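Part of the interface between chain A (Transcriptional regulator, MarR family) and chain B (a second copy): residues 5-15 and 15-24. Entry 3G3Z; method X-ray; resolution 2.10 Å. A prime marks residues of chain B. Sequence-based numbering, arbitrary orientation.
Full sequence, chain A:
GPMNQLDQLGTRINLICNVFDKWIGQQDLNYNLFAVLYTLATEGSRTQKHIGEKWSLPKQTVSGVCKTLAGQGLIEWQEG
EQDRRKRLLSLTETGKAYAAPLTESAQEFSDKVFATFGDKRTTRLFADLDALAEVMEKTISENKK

Chain A (5-15) QLDQLGTRINL
Chain B, residues 15-24: LICNVFDKWI

Both stretches are helical throughout: phi lies between -81° and -58° and psi between -54° and -28°, and i to i+4 hydrogen bonds run along each, for example Gly10 N to Leu6 O at 2.8 Å and Phe20′ N to Ile16′ O at 2.9 Å. The axes approach to 9.4 Å, with 135° between their N-to-C directions, so the helices run in broadly opposed senses but cross obliquely. Two CA pairs set the register: Asn14 CA to Cys17′ CA is 6.2 Å, and Gly10 CA to Phe20′ CA is 7.0 Å. Together the stretches bury 440 Å².

Aromatic packing dominates one part of the contact. Phe20′ (chi1 -171°, chi2 67°) is a knob in a hole formed by Leu6, Gly10, Ile13 and Asn14. Gly10 CA lies over one face of its ring, 4.1 Å from the centroid of Phe20′ and 16° off the normal, a CH-pi contact. The absence of a side chain makes this fit possible, since an ideal CB on Gly10 would stand 2.7 Å from Phe20′ CZ, a clash. Leu6 (chi1 -151°, chi2 -121°, between wells) meets two rings: its CD2 is 3.5 Å from Phe20′ CE1 at the ring edge, while its CD1 lies over a face of Trp23′ (chi1 175°, chi2 81°), 4.3 Å from the centroid of the six-membered ring and 22° off its normal.

Aliphatic and sulfur contacts continue toward the other end. Ile13 (p, t) points toward chain B, and its CG2 is 3.9 Å from CG2 of Ile16′ (t, t). Ile13 CD1 reaches Phe20′ CB at 4.0 Å, and Ile13 CG1 is 3.9 Å from Cys17′ SG. The m rotamer of Cys17′ also places its SG 3.2 Å from Ile13 O, against the backbone of chain A.

No direct hydrogen bond joins the stretches; water makes the polar links. Asn14 (chi1 -87°, chi2 -85°) has a CA-to-CB bond directed sideways, but its end comes nearer to chain B. Its ND2 donates to Gly10 O, one turn back, at 3.0 Å and 164°, and to water 2, with Asn14 ND2 3.0 Å from the water O. Water 2 is also hydrogen-bonded, through its O, to Cys17′ O and Asp21′ OD2, each at 2.7 Å. Water 1 bridges the same two side chains, its O lying 2.6 Å from Asn14 OD1 and 3.0 Å from OD2 of Asp21′ (chi1 -78°, chi2 166°).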

ATOM      1  N   GLN A   5     -13.345  12.212   1.980  1.00 33.68           N
ATOM      2  CA  GLN A   5     -13.272  11.167   0.967  1.00 32.36           C
ATOM      3  C   GLN A   5     -11.857  10.625   0.830  1.00 30.02           C
ATOM      4  O   GLN A   5     -11.643   9.416   0.788  1.00 29.51           O
ATOM      5  CB  GLN A   5     -13.675  11.746  -0.373  1.00 34.33           C
ATOM      6  CG  GLN A   5     -14.711  10.952  -1.081  1.00 38.25           C
ATOM      7  CD  GLN A   5     -16.019  11.672  -1.107  1.00 38.28           C
ATOM      8  OE1 GLN A   5     -16.234  12.558  -1.939  1.00 38.81           O
ATOM      9  NE2 GLN A   5     -16.906  11.314  -0.190  1.00 37.59           N
ATOM     10  N   LEU A   6     -10.907  11.551   0.748  1.00 26.39           N
ATOM     11  CA  LEU A   6      -9.497  11.250   0.578  1.00 26.07           C
ATOM     12  C   LEU A   6      -8.981  10.468   1.772  1.00 23.66           C
ATOM     13  O   LEU A   6      -8.196   9.531   1.621  1.00 23.53           O
ATOM     14  CB  LEU A   6      -8.720  12.561   0.427  1.00 25.74           C
ATOM     15  CG  LEU A   6      -7.414  12.694  -0.371  1.00 28.47           C
ATOM     16  CD1 LEU A   6      -6.254  13.199   0.502  1.00 27.34           C
ATOM     17  CD2 LEU A   6      -7.052  11.439  -1.175  1.00 23.98           C
ATOM     18  N   ASP A   7      -9.434  10.858   2.958  1.00 21.24           N
ATOM     19  CA  ASP A   7      -9.031  10.195   4.187  1.00 20.69           C
ATOM     20  C   ASP A   7      -9.564   8.766   4.171  1.00 19.31           C
ATOM     21  O   ASP A   7      -8.851   7.812   4.496  1.00 18.79           O
ATOM     22  CB  ASP A   7      -9.583  10.939   5.394  1.00 18.91           C
ATOM     23  CG  ASP A   7      -9.137  10.326   6.689  1.00 23.25           C
ATOM     24  OD1 ASP A   7      -8.042  10.681   7.164  1.00 21.42           O
ATOM     25  OD2 ASP A   7      -9.876   9.473   7.221  1.00 26.70           O
ATOM     26  N   GLN A   8     -10.820   8.638   3.763  1.00 17.99           N
ATOM     27  CA  GLN A   8     -11.495   7.364   3.710  1.00 18.53           C
ATOM     28  C   GLN A   8     -10.864   6.437   2.689  1.00 18.39           C
ATOM     29  O   GLN A   8     -10.760   5.237   2.926  1.00 19.72           O
ATOM     30  CB  GLN A   8     -12.974   7.570   3.416  1.00 20.53           C
ATOM     31  CG  GLN A   8     -13.794   7.804   4.660  1.00 24.80           C
ATOM     32  CD  GLN A   8     -15.282   7.719   4.395  1.00 29.71           C
ATOM     33  OE1 GLN A   8     -15.829   8.478   3.594  1.00 29.29           O
ATOM     34  NE2 GLN A   8     -15.947   6.789   5.071  1.00 32.63           N
ATOM     35  N   LEU A   9     -10.427   7.006   1.568  1.00 19.03           N
ATOM     36  CA  LEU A   9      -9.739   6.241   0.532  1.00 17.70           C
ATOM     37  C   LEU A   9      -8.341   5.829   0.991  1.00 16.15           C
ATOM     38  O   LEU A   9      -7.961   4.660   0.882  1.00 18.20           O
ATOM     39  CB  LEU A   9      -9.654   7.035  -0.790  1.00 17.59           C
ATOM     40  CG  LEU A   9      -8.936   6.296  -1.934  1.00 19.47           C
ATOM     41  CD1 LEU A   9      -9.825   5.183  -2.485  1.00 15.27           C
ATOM     42  CD2 LEU A   9      -8.505   7.234  -3.048  1.00 25.70           C
ATOM     43  N   GLY A  10      -7.583   6.796   1.497  1.00 13.73           N
ATOM     44  CA  GLY A  10      -6.186   6.574   1.886  1.00 13.58           C
ATOM     45  C   GLY A  10      -6.021   5.483   2.931  1.00 13.03           C
ATOM     46  O   GLY A  10      -5.124   4.640   2.827  1.00 13.73           O
ATOM     47  N   THR A  11      -6.888   5.496   3.942  1.00 12.83           N
ATOM     48  CA  THR A  11      -6.812   4.484   4.992  1.00 12.45           C
ATOM     49  C   THR A  11      -7.138   3.099   4.424  1.00 12.97           C
ATOM     50  O   THR A  11      -6.544   2.107   4.830  1.00 14.43           O
ATOM     51  CB  THR A  11      -7.754   4.779   6.173  1.00 12.80           C
ATOM     52  OG1 THR A  11      -9.107   4.822   5.702  1.00 20.36           O
ATOM     53  CG2 THR A  11      -7.409   6.096   6.865  1.00  7.85           C
ATOM     54  N   ARG A  12      -8.079   3.036   3.485  1.00 15.70           N
ATOM     55  CA  ARG A  12      -8.585   1.742   2.993  1.00 16.99           C
ATOM     56  C   ARG A  12      -7.709   1.081   1.964  1.00 16.43           C
ATOM     57  O   ARG A  12      -7.654  -0.141   1.912  1.00 18.75           O
ATOM     58  CB  ARG A  12     -10.013   1.866   2.447  1.00 13.74           C
ATOM     59  CG  ARG A  12     -11.059   1.780   3.511  1.00 19.74           C
ATOM     60  CD  ARG A  12     -12.402   2.313   3.028  1.00 21.18           C
ATOM     61  NE  ARG A  12     -13.378   2.281   4.111  1.00 24.81           N
ATOM     62  CZ  ARG A  12     -13.463   3.194   5.079  1.00 23.65           C
ATOM     63  NH1 ARG A  12     -12.638   4.234   5.102  1.00 23.95           N
ATOM     64  NH2 ARG A  12     -14.380   3.069   6.024  1.00 25.34           N
ATOM     65  N   ILE A  13      -7.060   1.872   1.114  1.00 18.66           N
ATOM     66  CA  ILE A  13      -6.117   1.302   0.138  1.00 17.12           C
ATOM     67  C   ILE A  13      -4.858   0.824   0.844  1.00 16.09           C
ATOM     68  O   ILE A  13      -4.294  -0.214   0.487  1.00 14.90           O
ATOM     69  CB  ILE A  13      -5.786   2.268  -1.042  1.00 18.98           C
ATOM     70  CG1 ILE A  13      -5.125   3.571  -0.547  1.00 22.59           C
ATOM     71  CG2 ILE A  13      -7.060   2.526  -1.879  1.00 18.95           C
ATOM     72  CD1 ILE A  13      -4.559   4.474  -1.643  1.00 22.58           C
ATOM     73  N   ASN A  14      -4.430   1.571   1.864  1.00 16.36           N
ATOM     74  CA  ASN A  14      -3.270   1.174   2.662  1.00 14.05           C
ATOM     75  C   ASN A  14      -3.534  -0.068   3.504  1.00 14.30           C
ATOM     76  O   ASN A  14      -2.615  -0.823   3.775  1.00 12.02           O
ATOM     77  CB  ASN A  14      -2.766   2.331   3.518  1.00 10.78           C
ATOM     78  CG  ASN A  14      -1.770   3.207   2.774  1.00 16.04           C
ATOM     79  OD1 ASN A  14      -0.568   2.918   2.741  1.00 16.65           O
ATOM     80  ND2 ASN A  14      -2.259   4.294   2.187  1.00 10.51           N
ATOM     81  N   LEU A  15      -4.794  -0.294   3.885  1.00 15.83           N
ATOM     82  CA  LEU A  15      -5.170  -1.521   4.595  1.00 15.46           C
ATOM     83  C   LEU A  15      -5.090  -2.739   3.662  1.00 15.73           C
ATOM     84  O   LEU A  15      -4.494  -3.755   4.014  1.00 15.87           O
ATOM     85  CB  LEU A  15      -6.570  -1.390   5.223  1.00 15.37           C
ATOM     86  CG  LEU A  15      -7.228  -2.606   5.897  1.00 20.59           C
ATOM     87  CD1 LEU A  15      -6.385  -3.155   7.050  1.00 20.58           C
ATOM     88  CD2 LEU A  15      -8.629  -2.244   6.393  1.00 19.28           C
TER
ATOM     89  N   LEU B  15      -0.025   0.255  -6.906  1.00 19.21           N
ATOM     90  CA  LEU B  15       0.008   1.445  -7.741  1.00 19.10           C
ATOM     91  C   LEU B  15      -0.669   2.619  -7.032  1.00 18.14           C
ATOM     92  O   LEU B  15      -0.057   3.671  -6.866  1.00 19.48           O
ATOM     93  CB  LEU B  15      -0.651   1.178  -9.098  1.00 17.82           C
ATOM     94  CG  LEU B  15      -0.545   2.302 -10.133  1.00 22.43           C
ATOM     95  CD1 LEU B  15       0.877   2.434 -10.629  1.00 26.76           C
ATOM     96  CD2 LEU B  15      -1.469   2.039 -11.301  1.00 27.94           C
ATOM     97  N   ILE B  16      -1.911   2.421  -6.590  1.00 16.62           N
ATOM     98  CA  ILE B  16      -2.691   3.498  -5.974  1.00 16.89           C
ATOM     99  C   ILE B  16      -2.116   3.994  -4.627  1.00 16.56           C
ATOM    100  O   ILE B  16      -2.143   5.199  -4.361  1.00 15.23           O
ATOM    101  CB  ILE B  16      -4.239   3.182  -5.917  1.00 16.44           C
ATOM    102  CG1 ILE B  16      -5.066   4.458  -5.723  1.00 18.40           C
ATOM    103  CG2 ILE B  16      -4.573   2.220  -4.810  1.00 20.48           C
ATOM    104  CD1 ILE B  16      -6.507   4.378  -6.269  1.00 21.04           C
ATOM    105  N   CYS B  17      -1.592   3.089  -3.796  1.00 15.13           N
ATOM    106  CA  CYS B  17      -0.882   3.499  -2.563  1.00 16.81           C
ATOM    107  C   CYS B  17       0.357   4.371  -2.854  1.00 16.45           C
ATOM    108  O   CYS B  17       0.623   5.360  -2.151  1.00 14.10           O
ATOM    109  CB  CYS B  17      -0.491   2.282  -1.704  1.00 16.64           C
ATOM    110  SG  CYS B  17      -1.942   1.409  -1.008  1.00 23.94           S
ATOM    111  N   ASN B  18       1.097   4.003  -3.893  1.00 15.33           N
ATOM    112  CA  ASN B  18       2.259   4.778  -4.342  1.00 17.11           C
ATOM    113  C   ASN B  18       1.878   6.157  -4.829  1.00 16.49           C
ATOM    114  O   ASN B  18       2.581   7.134  -4.576  1.00 20.27           O
ATOM    115  CB  ASN B  18       2.970   4.049  -5.478  1.00 19.02           C
ATOM    116  CG  ASN B  18       4.036   3.112  -4.992  1.00 27.23           C
ATOM    117  OD1 ASN B  18       3.987   2.616  -3.864  1.00 31.50           O
ATOM    118  ND2 ASN B  18       5.022   2.854  -5.848  1.00 33.92           N
ATOM    119  N   VAL B  19       0.764   6.229  -5.550  1.00 18.82           N
ATOM    120  CA  VAL B  19       0.232   7.508  -5.996  1.00 18.16           C
ATOM    121  C   VAL B  19      -0.151   8.374  -4.790  1.00 19.05           C
ATOM    122  O   VAL B  19       0.210   9.548  -4.730  1.00 20.07           O
ATOM    123  CB  VAL B  19      -0.951   7.324  -6.962  1.00 18.43           C
ATOM    124  CG1 VAL B  19      -1.470   8.686  -7.424  1.00 17.37           C
ATOM    125  CG2 VAL B  19      -0.528   6.455  -8.170  1.00 18.67           C
ATOM    126  N   PHE B  20      -0.859   7.791  -3.825  1.00 17.90           N
ATOM    127  CA  PHE B  20      -1.222   8.524  -2.606  1.00 18.55           C
ATOM    128  C   PHE B  20       0.011   9.032  -1.848  1.00 18.37           C
ATOM    129  O   PHE B  20       0.034  10.181  -1.392  1.00 17.14           O
ATOM    130  CB  PHE B  20      -2.101   7.665  -1.694  1.00 20.62           C
ATOM    131  CG  PHE B  20      -2.703   8.419  -0.527  1.00 23.84           C
ATOM    132  CD1 PHE B  20      -3.657   9.409  -0.734  1.00 23.93           C
ATOM    133  CD2 PHE B  20      -2.326   8.121   0.782  1.00 23.64           C
ATOM    134  CE1 PHE B  20      -4.223  10.108   0.358  1.00 25.51           C
ATOM    135  CE2 PHE B  20      -2.889   8.810   1.875  1.00 21.25           C
ATOM    136  CZ  PHE B  20      -3.836   9.797   1.659  1.00 17.04           C
ATOM    137  N   ASP B  21       1.032   8.181  -1.735  1.00 19.35           N
ATOM    138  CA  ASP B  21       2.319   8.568  -1.141  1.00 22.85           C
ATOM    139  C   ASP B  21       2.996   9.704  -1.907  1.00 22.35           C
ATOM    140  O   ASP B  21       3.657  10.556  -1.309  1.00 21.66           O
ATOM    141  CB  ASP B  21       3.277   7.369  -1.046  1.00 24.16           C
ATOM    142  CG  ASP B  21       2.959   6.449   0.128  1.00 29.09           C
ATOM    143  OD1 ASP B  21       3.495   5.320   0.159  1.00 32.06           O
ATOM    144  OD2 ASP B  21       2.175   6.843   1.020  1.00 29.87           O
ATOM    145  N   LYS B  22       2.833   9.706  -3.227  1.00 22.15           N
ATOM    146  CA  LYS B  22       3.375  10.761  -4.070  1.00 20.97           C
ATOM    147  C   LYS B  22       2.697  12.108  -3.786  1.00 21.65           C
ATOM    148  O   LYS B  22       3.366  13.136  -3.708  1.00 20.37           O
ATOM    149  CB  LYS B  22       3.232  10.373  -5.532  1.00 22.38           C
ATOM    150  CG  LYS B  22       4.264  10.998  -6.430  1.00 26.21           C
ATOM    151  CD  LYS B  22       4.902   9.935  -7.308  1.00 31.20           C
ATOM    152  CE  LYS B  22       3.982   9.487  -8.436  1.00 35.76           C
ATOM    153  NZ  LYS B  22       4.543   8.301  -9.138  1.00 38.50           N
ATOM    154  N   TRP B  23       1.377  12.092  -3.593  1.00 21.64           N
ATOM    155  CA  TRP B  23       0.653  13.305  -3.220  1.00 20.81           C
ATOM    156  C   TRP B  23       1.107  13.836  -1.863  1.00 20.83           C
ATOM    157  O   TRP B  23       1.243  15.049  -1.680  1.00 21.52           O
ATOM    158  CB  TRP B  23      -0.861  13.090  -3.202  1.00 20.11           C
ATOM    159  CG  TRP B  23      -1.550  14.323  -2.705  1.00 23.33           C
ATOM    160  CD1 TRP B  23      -1.837  15.440  -3.431  1.00 24.75           C
ATOM    161  CD2 TRP B  23      -1.974  14.598  -1.360  1.00 22.29           C
ATOM    162  NE1 TRP B  23      -2.436  16.379  -2.638  1.00 23.53           N
ATOM    163  CE2 TRP B  23      -2.529  15.895  -1.360  1.00 23.61           C
ATOM    164  CE3 TRP B  23      -1.951  13.868  -0.162  1.00 20.42           C
ATOM    165  CZ2 TRP B  23      -3.064  16.487  -0.205  1.00 22.29           C
ATOM    166  CZ3 TRP B  23      -2.473  14.460   0.992  1.00 23.66           C
ATOM    167  CH2 TRP B  23      -3.026  15.757   0.959  1.00 23.65           C
ATOM    168  N   ILE B  24       1.324  12.925  -0.916  1.00 21.61           N
ATOM    169  CA  ILE B  24       1.816  13.270   0.416  1.00 20.53           C
ATOM    170  C   ILE B  24       3.193  13.929   0.312  1.00 20.35           C
ATOM    171  O   ILE B  24       3.473  14.899   1.014  1.00 19.17           O
ATOM    172  CB  ILE B  24       1.897  12.028   1.338  1.00 20.38           C
ATOM    173  CG1 ILE B  24       0.504  11.434   1.580  1.00 19.70           C
ATOM    174  CG2 ILE B  24       2.548  12.391   2.667  1.00 19.45           C
ATOM    175  CD1 ILE B  24       0.518  10.131   2.344  1.00 17.97           C
TER
HETATM  176  O   HOH W   1       1.636   4.212   2.354  1.00 12.53           O
HETATM  177  O   HOH W   2      -0.249   5.727   0.421  1.00 27.06           O